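Local coordinates for integrase (Bovine immunodeficiency virus, PDB 3KKS), which probably inserts viral DNA into host DNA, through a catalytic core domain of the RNase H-like fold found in retroviral integrases, at residues Glu35-Ala38 / Leu39-Ala42; Gln90-Gly93 / Val94-Ala98; Cys113-Val116 / Glu117-Leu120; Glu141-Leu144 / Glu145-Thr149. One frame throughout, in Å; residues are numbered along the deposited sequence.

Contact 1 of 4, residues Glu35-Ala38 / Leu39-Ala42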
ATOM      1  N   GLU A  35      -4.305   4.106  15.530  1.00 39.43           N
ATOM      2  CA  GLU A  35      -3.111   4.805  15.977  1.00 40.24           C
ATOM      3  C   GLU A  35      -1.884   4.157  15.347  1.00 40.35           C
ATOM      4  O   GLU A  35      -1.926   2.986  14.959  1.00 41.86           O
ATOM      5  CB  GLU A  35      -3.022   4.742  17.503  1.00 40.65           C
ATOM      6  CG  GLU A  35      -3.250   3.350  18.079  1.00 42.25           C
ATOM      7  CD  GLU A  35      -3.124   3.305  19.597  1.00 44.14           C
ATOM      8  OE1 GLU A  35      -3.373   2.229  20.182  1.00 45.25           O
ATOM      9  OE2 GLU A  35      -2.774   4.339  20.207  1.00 45.81           O
ATOM     10  N   GLU A  36      -0.800   4.921  15.234  1.00 39.82           N
ATOM     11  CA  GLU A  36       0.438   4.419  14.641  1.00 40.24           C
ATOM     12  C   GLU A  36       1.230   3.528  15.585  1.00 39.68           C
ATOM     13  O   GLU A  36       2.158   3.987  16.252  1.00 41.34           O
ATOM     14  CB  GLU A  36       1.329   5.577  14.200  1.00 41.37           C
ATOM     15  CG  GLU A  36       1.006   6.137  12.831  1.00 44.03           C
ATOM     16  CD  GLU A  36       1.948   7.253  12.437  1.00 45.26           C
ATOM     17  OE1 GLU A  36       1.796   8.376  12.974  1.00 46.09           O
ATOM     18  OE2 GLU A  36       2.841   7.002  11.600  1.00 45.04           O
ATOM     19  N   THR A  37       0.864   2.253  15.634  1.00 36.96           N
ATOM     20  CA  THR A  37       1.545   1.294  16.492  1.00 35.84           C
ATOM     21  C   THR A  37       2.008   0.101  15.675  1.00 35.00           C
ATOM     22  O   THR A  37       1.607  -0.072  14.521  1.00 35.44           O
ATOM     23  CB  THR A  37       0.621   0.771  17.609  1.00 35.50           C
ATOM     24  OG1 THR A  37      -0.620   0.342  17.039  1.00 36.05           O
ATOM     25  CG2 THR A  37       0.359   1.852  18.641  1.00 35.04           C
ATOM     26  N   ALA A  38       2.848  -0.723  16.282  1.00 31.95           N
ATOM     27  CA  ALA A  38       3.353  -1.903  15.612  1.00 31.29           C
ATOM     28  C   ALA A  38       2.227  -2.917  15.485  1.00 30.65           C
ATOM     29  O   ALA A  38       2.199  -3.711  14.549  1.00 30.58           O
ATOM     30  CB  ALA A  38       4.505  -2.500  16.407  1.00 32.16           C
ATOM     31  N   LEU A  39       1.306  -2.891  16.444  1.00 30.81           N
ATOM     32  CA  LEU A  39       0.178  -3.807  16.453  1.00 30.31           C
ATOM     33  C   LEU A  39      -0.732  -3.544  15.258  1.00 29.77           C
ATOM     34  O   LEU A  39      -1.125  -4.470  14.555  1.00 29.81           O
ATOM     35  CB  LEU A  39      -0.599  -3.669  17.770  1.00 30.74           C
ATOM     36  CG  LEU A  39      -1.837  -4.540  18.042  1.00 29.97           C
ATOM     37  CD1 LEU A  39      -3.055  -3.909  17.425  1.00 35.19           C
ATOM     38  CD2 LEU A  39      -1.628  -5.940  17.516  1.00 29.57           C
ATOM     39  N   GLN A  40      -1.065  -2.283  15.025  1.00 29.82           N
ATOM     40  CA  GLN A  40      -1.915  -1.946  13.893  1.00 29.13           C
ATOM     41  C   GLN A  40      -1.184  -2.315  12.610  1.00 27.73           C
ATOM     42  O   GLN A  40      -1.754  -2.965  11.733  1.00 30.08           O
ATOM     43  CB  GLN A  40      -2.257  -0.460  13.893  1.00 28.32           C
ATOM     44  CG  GLN A  40      -3.081  -0.030  15.089  1.00 31.93           C
ATOM     45  CD  GLN A  40      -4.262  -0.938  15.325  1.00 32.58           C
ATOM     46  OE1 GLN A  40      -4.972  -1.309  14.389  1.00 32.15           O
ATOM     47  NE2 GLN A  40      -4.484  -1.300  16.584  1.00 34.93           N
ATOM     48  N   VAL A  41       0.082  -1.922  12.505  1.00 26.13           N
ATOM     49  CA  VAL A  41       0.857  -2.246  11.317  1.00 25.67           C
ATOM     50  C   VAL A  41       0.846  -3.749  11.032  1.00 25.83           C
ATOM     51  O   VAL A  41       0.703  -4.164   9.883  1.00 27.02           O
ATOM     52  CB  VAL A  41       2.309  -1.755  11.440  1.00 24.89           C
ATOM     53  CG1 VAL A  41       3.158  -2.329  10.301  1.00 22.77           C
ATOM     54  CG2 VAL A  41       2.334  -0.230  11.375  1.00 26.87           C
ATOM     55  N   ALA A  42       0.988  -4.562  12.075  1.00 25.21           N
ATOM     56  CA  ALA A  42       0.981  -6.013  11.921  1.00 23.81           C
ATOM     57  C   ALA A  42      -0.358  -6.480  11.361  1.00 24.32           C
ATOM     58  O   ALA A  42      -0.408  -7.359  10.502  1.00 26.31           O
ATOM     59  CB  ALA A  42       1.246  -6.678  13.258  1.00 23.16           C
TER
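The side chains of Thr37 and Gln40 lie side by side and point the same way, where the loop after strand 28-33 turns into helix 38-51. Thr37 OG1 sits 3.2 Å from Gln40 CG. The hydroxyl also accepts a weak hydrogen bond from Gln40 N at 3.3 Å, with a fairly straight N-H line of 163°. OG1 stands between the backbone N and carbonyl carbon of Thr37 (chi1 50°). This torsion turns it to the first turn of the helix, where it takes that weak capping bond. Gln40 CG stands beside its own backbone N (chi1 -64°), which brings Gln40 CG to 3.2 Å from Glu35 O; the bend at the next bond then turns the amide. Glu36 is the centre of an inverse gamma turn, spanned by a weak bond from Thr37 N to Glu35 O. The CG2 branch of Val41 lies 3.2 Å from Thr37 O. That carbonyl oxygen accepts from Val41 N at 3.1 Å. The next rung runs from Ala42 N to Ala38 O at 2.9 Å. Leu39 touches Arg69 of helix 68-76, and Val41 and Ala42 both touch Ile70 of that helix. Thr37 is thus a threonine N-cap, opening the helix that follows the first three-stranded antiparallel part of the sheet in the RNase H-like integrase core.

Contact 2 of 4, residues Gln90-Gly93 / Val94-Ala98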
ATOM      1  N   GLN A  90      13.364   4.106  -9.510  1.00 54.36           N
ATOM      2  CA  GLN A  90      12.086   3.933 -10.189  1.00 52.78           C
ATOM      3  C   GLN A  90      10.928   3.590  -9.252  1.00 51.73           C
ATOM      4  O   GLN A  90       9.811   4.062  -9.447  1.00 50.88           O
ATOM      5  CB  GLN A  90      12.217   2.861 -11.277  1.00 52.98           C
ATOM      6  CG  GLN A  90      13.116   3.268 -12.442  1.00 50.99           C
ATOM      7  CD  GLN A  90      12.467   4.292 -13.359  1.00 51.16           C
ATOM      8  OE1 GLN A  90      11.503   3.989 -14.063  1.00 49.91           O
ATOM      9  NE2 GLN A  90      12.993   5.512 -13.353  1.00 49.77           N
ATOM     10  N   SER A  91      11.187   2.772  -8.236  1.00 50.07           N
ATOM     11  CA  SER A  91      10.134   2.400  -7.295  1.00 48.52           C
ATOM     12  C   SER A  91       9.658   3.615  -6.508  1.00 47.20           C
ATOM     13  O   SER A  91       8.457   3.817  -6.324  1.00 47.66           O
ATOM     14  CB  SER A  91      10.633   1.333  -6.315  1.00 50.60           C
ATOM     15  OG  SER A  91      10.891   0.103  -6.970  1.00 52.58           O
ATOM     16  N   GLN A  92      10.605   4.424  -6.048  1.00 45.48           N
ATOM     17  CA  GLN A  92      10.273   5.609  -5.269  1.00 43.77           C
ATOM     18  C   GLN A  92       9.374   6.525  -6.094  1.00 41.35           C
ATOM     19  O   GLN A  92       8.505   7.204  -5.555  1.00 39.88           O
ATOM     20  CB  GLN A  92      11.553   6.340  -4.850  1.00 44.98           C
ATOM     21  CG  GLN A  92      11.382   7.306  -3.684  1.00 47.93           C
ATOM     22  CD  GLN A  92      10.764   6.650  -2.456  1.00 51.33           C
ATOM     23  OE1 GLN A  92      11.036   5.486  -2.152  1.00 52.30           O
ATOM     24  NE2 GLN A  92       9.937   7.403  -1.734  1.00 52.19           N
ATOM     25  N   GLY A  93       9.579   6.526  -7.407  1.00 39.01           N
ATOM     26  CA  GLY A  93       8.762   7.357  -8.271  1.00 38.55           C
ATOM     27  C   GLY A  93       7.314   6.908  -8.195  1.00 37.80           C
ATOM     28  O   GLY A  93       6.422   7.697  -7.890  1.00 37.18           O
ATOM     29  N   VAL A  94       7.087   5.626  -8.468  1.00 35.44           N
ATOM     30  CA  VAL A  94       5.754   5.044  -8.426  1.00 32.84           C
ATOM     31  C   VAL A  94       5.052   5.325  -7.088  1.00 30.81           C
ATOM     32  O   VAL A  94       3.905   5.764  -7.061  1.00 31.15           O
ATOM     33  CB  VAL A  94       5.826   3.510  -8.659  1.00 33.65           C
ATOM     34  CG1 VAL A  94       4.430   2.897  -8.625  1.00 33.26           C
ATOM     35  CG2 VAL A  94       6.499   3.218  -9.998  1.00 34.01           C
ATOM     36  N   VAL A  95       5.753   5.084  -5.988  1.00 29.45           N
ATOM     37  CA  VAL A  95       5.210   5.289  -4.648  1.00 29.54           C
ATOM     38  C   VAL A  95       4.792   6.720  -4.335  1.00 29.70           C
ATOM     39  O   VAL A  95       3.740   6.946  -3.734  1.00 28.27           O
ATOM     40  CB  VAL A  95       6.223   4.827  -3.566  1.00 28.90           C
ATOM     41  CG1 VAL A  95       5.712   5.170  -2.170  1.00 28.59           C
ATOM     42  CG2 VAL A  95       6.454   3.338  -3.686  1.00 27.39           C
ATOM     43  N   GLU A  96       5.625   7.677  -4.729  1.00 31.41           N
ATOM     44  CA  GLU A  96       5.351   9.089  -4.493  1.00 33.45           C
ATOM     45  C   GLU A  96       4.094   9.514  -5.239  1.00 32.70           C
ATOM     46  O   GLU A  96       3.210  10.159  -4.679  1.00 32.06           O
ATOM     47  CB  GLU A  96       6.523   9.941  -4.975  1.00 37.81           C
ATOM     48  CG  GLU A  96       7.847   9.646  -4.298  1.00 44.57           C
ATOM     49  CD  GLU A  96       7.884  10.119  -2.865  1.00 49.04           C
ATOM     50  OE1 GLU A  96       6.854  10.660  -2.395  1.00 51.65           O
ATOM     51  OE2 GLU A  96       8.942   9.952  -2.212  1.00 49.16           O
ATOM     52  N   ARG A  97       4.028   9.159  -6.516  1.00 32.12           N
ATOM     53  CA  ARG A  97       2.876   9.501  -7.335  1.00 32.73           C
ATOM     54  C   ARG A  97       1.588   8.878  -6.785  1.00 31.45           C
ATOM     55  O   ARG A  97       0.542   9.523  -6.765  1.00 31.74           O
ATOM     56  CB  ARG A  97       3.101   9.042  -8.775  1.00 35.52           C
ATOM     57  CG  ARG A  97       1.928   9.326  -9.695  1.00 41.45           C
ATOM     58  CD  ARG A  97       2.226   8.943 -11.145  1.00 46.27           C
ATOM     59  NE  ARG A  97       2.695   7.563 -11.269  1.00 48.99           N
ATOM     60  CZ  ARG A  97       2.222   6.679 -12.143  1.00 50.89           C
ATOM     61  NH1 ARG A  97       2.722   5.450 -12.171  1.00 50.24           N
ATOM     62  NH2 ARG A  97       1.241   7.010 -12.978  1.00 51.05           N
ATOM     63  N   ALA A  98       1.664   7.628  -6.340  1.00 29.63           N
ATOM     64  CA  ALA A  98       0.492   6.944  -5.798  1.00 29.42           C
ATOM     65  C   ALA A  98      -0.068   7.662  -4.573  1.00 27.72           C
ATOM     66  O   ALA A  98      -1.277   7.820  -4.448  1.00 29.68           O
ATOM     67  CB  ALA A  98       0.842   5.492  -5.441  1.00 30.43           C
TER
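Gln92 reaches along the helix to Glu96, one turn later. Gln92 NE2 donates to Glu96 OE2 at 2.8 Å, with an N-H line of 162°. The oxygen lies in the plane of the Gln92 amide, but the amide meets it from above the carboxylate plane, 49° out. The two flat groups are turned 68° to each other, so they do not lie flat together. Gln92 leaves with CG trans to its backbone N and then bends at the next bond, which brings its amide to the glutamate. The Gln92 side chain also touches Ile85, Pro86 and Gln6, the last on strand 4-12. Both residues belong to helix 89-109. In retroviral integrases this helix carries the glutamate of the D,D-35-E motif, and the sequence around Glu96 is consistent with its being that glutamate. Gly93 has no side chain and takes part through its backbone. Its carbonyl oxygen, Gly93 O, accepts from Arg97 N at 3.1 Å. Val94 lies against the preceding turn. Its CB is 3.5 Å from Ser91 O, while its CG2 is 3.5 Å from Gln90 O. The same Gln90 O accepts from Val94 N at 3.3 Å. Val95 N bonds to Ser91 O at 3.0 Å, and the Val95 side chain touches Gln6.

Contact 3 of 4, residues Cys113-Val116 / Glu117-Leu120. With ACT (acetate ion), chain C.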
ATOM      1  N   CYS A 113     -19.230  10.716   0.898  1.00 24.56           N
ATOM      2  CA  CYS A 113     -19.455   9.646   1.871  1.00 24.44           C
ATOM      3  C   CYS A 113     -19.539  10.149   3.305  1.00 25.15           C
ATOM      4  O   CYS A 113     -18.997  11.202   3.643  1.00 23.78           O
ATOM      5  CB  CYS A 113     -18.311   8.631   1.826  1.00 25.25           C
ATOM      6  SG  CYS A 113     -17.747   8.110   0.180  1.00 29.27           S
ATOM      7  N   GLU A 114     -20.183   9.362   4.155  1.00 26.41           N
ATOM      8  CA  GLU A 114     -20.319   9.714   5.561  1.00 27.91           C
ATOM      9  C   GLU A 114     -19.028   9.450   6.321  1.00 26.01           C
ATOM     10  O   GLU A 114     -18.685  10.166   7.256  1.00 27.10           O
ATOM     11  CB  GLU A 114     -21.419   8.883   6.205  1.00 31.63           C
ATOM     12  CG  GLU A 114     -22.816   9.326   5.888  1.00 39.02           C
ATOM     13  CD  GLU A 114     -23.845   8.388   6.482  1.00 42.71           C
ATOM     14  OE1 GLU A 114     -23.534   7.743   7.517  1.00 40.55           O
ATOM     15  OE2 GLU A 114     -24.963   8.310   5.918  1.00 43.84           O
ATOM     16  N   THR A 115     -18.313   8.413   5.902  1.00 24.28           N
ATOM     17  CA  THR A 115     -17.086   8.005   6.572  1.00 21.67           C
ATOM     18  C   THR A 115     -15.857   8.110   5.686  1.00 21.62           C
ATOM     19  O   THR A 115     -15.950   8.027   4.460  1.00 20.35           O
ATOM     20  CB  THR A 115     -17.194   6.540   7.025  1.00 23.15           C
ATOM     21  OG1 THR A 115     -17.195   5.688   5.867  1.00 21.98           O
ATOM     22  CG2 THR A 115     -18.488   6.307   7.807  1.00 17.94           C
ATOM     23  N   VAL A 116     -14.703   8.271   6.321  1.00 20.55           N
ATOM     24  CA  VAL A 116     -13.437   8.362   5.607  1.00 23.21           C
ATOM     25  C   VAL A 116     -13.080   6.992   5.031  1.00 22.70           C
ATOM     26  O   VAL A 116     -12.485   6.899   3.958  1.00 24.04           O
ATOM     27  CB  VAL A 116     -12.283   8.804   6.544  1.00 23.37           C
ATOM     28  CG1 VAL A 116     -11.006   9.002   5.744  1.00 24.54           C
ATOM     29  CG2 VAL A 116     -12.652  10.094   7.249  1.00 26.56           C
ATOM     30  N   GLU A 117     -13.440   5.931   5.748  1.00 23.59           N
ATOM     31  CA  GLU A 117     -13.144   4.584   5.285  1.00 23.20           C
ATOM     32  C   GLU A 117     -13.877   4.266   3.975  1.00 23.33           C
ATOM     33  O   GLU A 117     -13.320   3.608   3.103  1.00 22.94           O
ATOM     34  CB  GLU A 117     -13.475   3.545   6.371  1.00 24.04           C
ATOM     35  CG  GLU A 117     -14.508   3.982   7.405  1.00 31.30           C
ATOM     36  CD  GLU A 117     -13.930   4.820   8.547  1.00 30.67           C
ATOM     37  OE1 GLU A 117     -14.517   5.878   8.846  1.00 35.12           O
ATOM     38  OE2 GLU A 117     -12.913   4.423   9.156  1.00 29.97           O
ATOM     39  N   ALA A 118     -15.113   4.731   3.828  1.00 20.98           N
ATOM     40  CA  ALA A 118     -15.845   4.487   2.589  1.00 21.26           C
ATOM     41  C   ALA A 118     -15.213   5.347   1.486  1.00 22.09           C
ATOM     42  O   ALA A 118     -15.150   4.943   0.323  1.00 19.72           O
ATOM     43  CB  ALA A 118     -17.310   4.849   2.757  1.00 19.67           C
ATOM     44  N   ALA A 119     -14.753   6.538   1.851  1.00 20.22           N
ATOM     45  CA  ALA A 119     -14.108   7.418   0.883  1.00 20.56           C
ATOM     46  C   ALA A 119     -12.793   6.792   0.412  1.00 19.52           C
ATOM     47  O   ALA A 119     -12.436   6.903  -0.762  1.00 19.38           O
ATOM     48  CB  ALA A 119     -13.843   8.788   1.499  1.00 20.71           C
ATOM     49  N   LEU A 120     -12.082   6.135   1.327  1.00 18.08           N
ATOM     50  CA  LEU A 120     -10.804   5.495   1.007  1.00 19.45           C
ATOM     51  C   LEU A 120     -11.004   4.319   0.041  1.00 19.16           C
ATOM     52  O   LEU A 120     -10.233   4.127  -0.899  1.00 17.94           O
ATOM     53  CB  LEU A 120     -10.104   5.014   2.295  1.00 16.88           C
ATOM     54  CG  LEU A 120      -8.764   4.285   2.084  1.00 17.13           C
ATOM     55  CD1 LEU A 120      -7.809   5.180   1.303  1.00 15.31           C
ATOM     56  CD2 LEU A 120      -8.144   3.901   3.425  1.00 15.80           C
TER
HETATM   57  C   ACT C   5     -20.426   5.924   3.847  1.00 39.86           C
HETATM   58  O   ACT C   5     -21.303   6.625   3.369  1.00 42.12           O
HETATM   59  OXT ACT C   5     -19.482   6.431   4.414  1.00 37.72           O
HETATM   60  CH3 ACT C   5     -20.531   4.422   3.747  1.00 39.96           C
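Two donors of Thr115 grip one acetate oxygen, OXT, where the loop after helix 89-109 enters helix 116-129. Thr115 N donates to OXT at 2.7 Å. Thr115 OG1 donates its proton to the same OXT at 2.8 Å. The other acetate oxygen, O, accepts from Glu114 N at 3.1 Å, with an almost straight N-H line of 172°. The carboxylate is thus held through both oxygens, largely by backbone N-H groups at the start of a helix, where the helix dipole would probably favour an anion. The acetate probably came from the crystallisation liquor. Ala118 CB is also close, 3.2 Å from OXT. Thr115 OG1 has a second bond, since it accepts from Ala118 N at 3.1 Å. Thr115 is therefore the N-cap of helix 116-129. Its first torsion (chi1 69°) places OG1 within bonding distance of both Ala118 N and the acetate. Glu117 crosses the Thr115 side chain at about a right angle. Its first torsion is well off a staggered position (chi1 24°), and the bent chain returns OE1 to 3.3 Å from Thr115 CB. Cys113 lies against the first turn of the helix by apolar packing. Cys113 SG is 4.2 Å from Ala119 CB, and Cys113 CB is 4.0 Å from Ala118 CB. Elsewhere on this end of the helix the side chains meet the central sheet: Val116 touches Thr15 of strand 15-22, and Leu120 touches Ile17 of that strand and Ala30 and Val32 of strand 28-33.

Contact 4 of 4, residues Glu141-Leu144 / Glu145-Thr149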
ATOM      1  N   GLU A 141      -5.267  -4.811 -13.404  1.00 29.43           N
ATOM      2  CA  GLU A 141      -5.064  -5.817 -14.448  1.00 31.25           C
ATOM      3  C   GLU A 141      -3.602  -6.225 -14.517  1.00 30.75           C
ATOM      4  O   GLU A 141      -3.281  -7.394 -14.701  1.00 31.56           O
ATOM      5  CB  GLU A 141      -5.505  -5.277 -15.815  1.00 32.18           C
ATOM      6  CG  GLU A 141      -6.965  -4.860 -15.868  1.00 37.32           C
ATOM      7  CD  GLU A 141      -7.332  -4.148 -17.156  1.00 40.10           C
ATOM      8  OE1 GLU A 141      -6.585  -3.239 -17.577  1.00 41.53           O
ATOM      9  OE2 GLU A 141      -8.377  -4.488 -17.743  1.00 43.55           O
ATOM     10  N   ILE A 142      -2.717  -5.249 -14.366  1.00 29.85           N
ATOM     11  CA  ILE A 142      -1.289  -5.498 -14.407  1.00 26.78           C
ATOM     12  C   ILE A 142      -0.876  -6.430 -13.274  1.00 27.35           C
ATOM     13  O   ILE A 142      -0.142  -7.395 -13.491  1.00 25.70           O
ATOM     14  CB  ILE A 142      -0.513  -4.171 -14.298  1.00 28.22           C
ATOM     15  CG1 ILE A 142      -0.750  -3.333 -15.561  1.00 28.90           C
ATOM     16  CG2 ILE A 142       0.965  -4.440 -14.074  1.00 27.16           C
ATOM     17  CD1 ILE A 142       0.065  -2.054 -15.620  1.00 31.73           C
ATOM     18  N   TYR A 143      -1.343  -6.136 -12.064  1.00 26.62           N
ATOM     19  CA  TYR A 143      -1.020  -6.961 -10.907  1.00 26.85           C
ATOM     20  C   TYR A 143      -1.548  -8.370 -11.122  1.00 28.82           C
ATOM     21  O   TYR A 143      -0.838  -9.353 -10.897  1.00 29.54           O
ATOM     22  CB  TYR A 143      -1.650  -6.397  -9.631  1.00 25.04           C
ATOM     23  CG  TYR A 143      -1.459  -7.320  -8.450  1.00 24.32           C
ATOM     24  CD1 TYR A 143      -0.266  -7.323  -7.725  1.00 23.02           C
ATOM     25  CD2 TYR A 143      -2.440  -8.250  -8.107  1.00 22.17           C
ATOM     26  CE1 TYR A 143      -0.051  -8.234  -6.696  1.00 24.84           C
ATOM     27  CE2 TYR A 143      -2.237  -9.169  -7.077  1.00 22.53           C
ATOM     28  CZ  TYR A 143      -1.042  -9.156  -6.379  1.00 24.88           C
ATOM     29  OH  TYR A 143      -0.824 -10.068  -5.372  1.00 25.15           O
ATOM     30  N   LEU A 144      -2.806  -8.455 -11.538  1.00 29.98           N
ATOM     31  CA  LEU A 144      -3.449  -9.733 -11.794  1.00 33.79           C
ATOM     32  C   LEU A 144      -2.644 -10.536 -12.798  1.00 35.50           C
ATOM     33  O   LEU A 144      -2.530 -11.756 -12.684  1.00 35.42           O
ATOM     34  CB  LEU A 144      -4.854  -9.513 -12.350  1.00 36.20           C
ATOM     35  CG  LEU A 144      -5.480 -10.740 -13.006  1.00 39.09           C
ATOM     36  CD1 LEU A 144      -5.716 -11.809 -11.952  1.00 41.27           C
ATOM     37  CD2 LEU A 144      -6.787 -10.354 -13.695  1.00 41.52           C
ATOM     38  N   GLU A 145      -2.090  -9.845 -13.786  1.00 35.70           N
ATOM     39  CA  GLU A 145      -1.307 -10.507 -14.816  1.00 37.91           C
ATOM     40  C   GLU A 145      -0.010 -11.046 -14.238  1.00 36.88           C
ATOM     41  O   GLU A 145       0.361 -12.186 -14.509  1.00 37.72           O
ATOM     42  CB  GLU A 145      -1.014  -9.543 -15.962  1.00 40.75           C
ATOM     43  CG  GLU A 145      -0.388 -10.205 -17.175  1.00 48.13           C
ATOM     44  CD  GLU A 145      -1.216 -11.367 -17.689  1.00 49.91           C
ATOM     45  OE1 GLU A 145      -2.447 -11.203 -17.817  1.00 52.21           O
ATOM     46  OE2 GLU A 145      -0.636 -12.440 -17.966  1.00 52.27           O
ATOM     47  N   SER A 146       0.680 -10.237 -13.441  1.00 36.08           N
ATOM     48  CA  SER A 146       1.932 -10.678 -12.833  1.00 36.36           C
ATOM     49  C   SER A 146       1.639 -11.895 -11.956  1.00 37.15           C
ATOM     50  O   SER A 146       2.471 -12.782 -11.798  1.00 37.54           O
ATOM     51  CB  SER A 146       2.542  -9.554 -11.986  1.00 34.75           C
ATOM     52  OG  SER A 146       1.742  -9.268 -10.849  1.00 33.67           O
ATOM     53  N   GLU A 147       0.435 -11.931 -11.403  1.00 38.06           N
ATOM     54  CA  GLU A 147       0.008 -13.028 -10.550  1.00 39.60           C
ATOM     55  C   GLU A 147      -0.186 -14.274 -11.425  1.00 40.15           C
ATOM     56  O   GLU A 147       0.320 -15.354 -11.117  1.00 39.91           O
ATOM     57  CB  GLU A 147      -1.302 -12.636  -9.853  1.00 42.32           C
ATOM     58  CG  GLU A 147      -1.745 -13.551  -8.724  1.00 45.14           C
ATOM     59  CD  GLU A 147      -0.929 -13.378  -7.455  1.00 45.50           C
ATOM     60  OE1 GLU A 147      -1.287 -12.519  -6.618  1.00 41.48           O
ATOM     61  OE2 GLU A 147       0.075 -14.107  -7.307  1.00 46.55           O
ATOM     62  N   HIS A 148      -0.904 -14.107 -12.529  1.00 39.15           N
ATOM     63  CA  HIS A 148      -1.170 -15.198 -13.457  1.00 40.31           C
ATOM     64  C   HIS A 148       0.091 -15.870 -14.009  1.00 42.03           C
ATOM     65  O   HIS A 148       0.154 -17.098 -14.116  1.00 41.48           O
ATOM     66  CB  HIS A 148      -2.009 -14.691 -14.629  1.00 41.13           C
ATOM     67  CG  HIS A 148      -2.205 -15.707 -15.709  1.00 42.66           C
ATOM     68  ND1 HIS A 148      -2.995 -16.824 -15.548  1.00 42.29           N
ATOM     69  CD2 HIS A 148      -1.688 -15.790 -16.960  1.00 42.91           C
ATOM     70  CE1 HIS A 148      -2.957 -17.551 -16.651  1.00 43.76           C
ATOM     71  NE2 HIS A 148      -2.172 -16.945 -17.521  1.00 44.42           N
ATOM     72  N   THR A 149       1.093 -15.072 -14.367  1.00 43.27           N
ATOM     73  CA  THR A 149       2.323 -15.626 -14.918  1.00 45.97           C
ATOM     74  C   THR A 149       3.112 -16.364 -13.858  1.00 47.80           C
ATOM     75  O   THR A 149       4.042 -17.113 -14.152  1.00 48.06           O
ATOM     76  CB  THR A 149       3.213 -14.533 -15.507  1.00 46.86           C
ATOM     77  OG1 THR A 149       3.600 -13.620 -14.473  1.00 47.85           O
ATOM     78  CG2 THR A 149       2.467 -13.788 -16.589  1.00 46.65           C
TER
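Tyr143 and Glu147 lie side by side, one helical turn apart, and join through their polar ends. Tyr143 OH gives a weak hydrogen bond to Glu147 OE1 at 2.8 Å. The ring and carboxylate planes stand nearly at right angles, 86° apart. Both side chains leave with CG trans to the backbone N, which sends them the same way, and Glu147 then bends at its second bond. Each has a further partner. Tyr143 OH also accepts a hydrogen bond from Thr53 N, stronger than the weak one to Glu147. Glu147 OE2 forms a salt bridge with Lys150 and a hydrogen bond with Thr53 OG1. The Tyr143 ring also makes an edge-to-face stack with Tyr52. Together these contacts join helix 139-148, the last helix of this RNase H-like core, to the chain just after helix 38-51. A side-chain-to-backbone bond forms a second group. Ser146 OG donates to Tyr143 O at 2.6 Å, approaching at a C=O angle of 124°. The same oxygen, Tyr143 O, takes Glu147 N at 2.9 Å, so two donors satisfy it. Backbone bonds make up the rest. Glu145 N, Ser146 N and His148 N each donate to the carbonyl oxygen four residues back, of Glu141, Ile142 and Leu144 in turn. The bond from Ser146 N to Ile142 O measures 3.0 Å.

The four contacts lie in series along the chain, on four different helices, and none touches another. Contacts 1 and 3 both sit at helix starts, and each has a threonine N-cap of its own; their centres are about 21 Å apart. Contacts 2 and 4 lie within helices, with centres about 19 Å apart and nearest atoms about 9 Å apart. Contact 1 is across the chain's centre from contacts 2 and 4, its centre about 23 Å and 29 Å from theirs. Contact 2 is on the helix that bears the active-site glutamate in retroviral integrases. The acetate belongs to contact 3, whose centre is about 25 Å from that of contact 2.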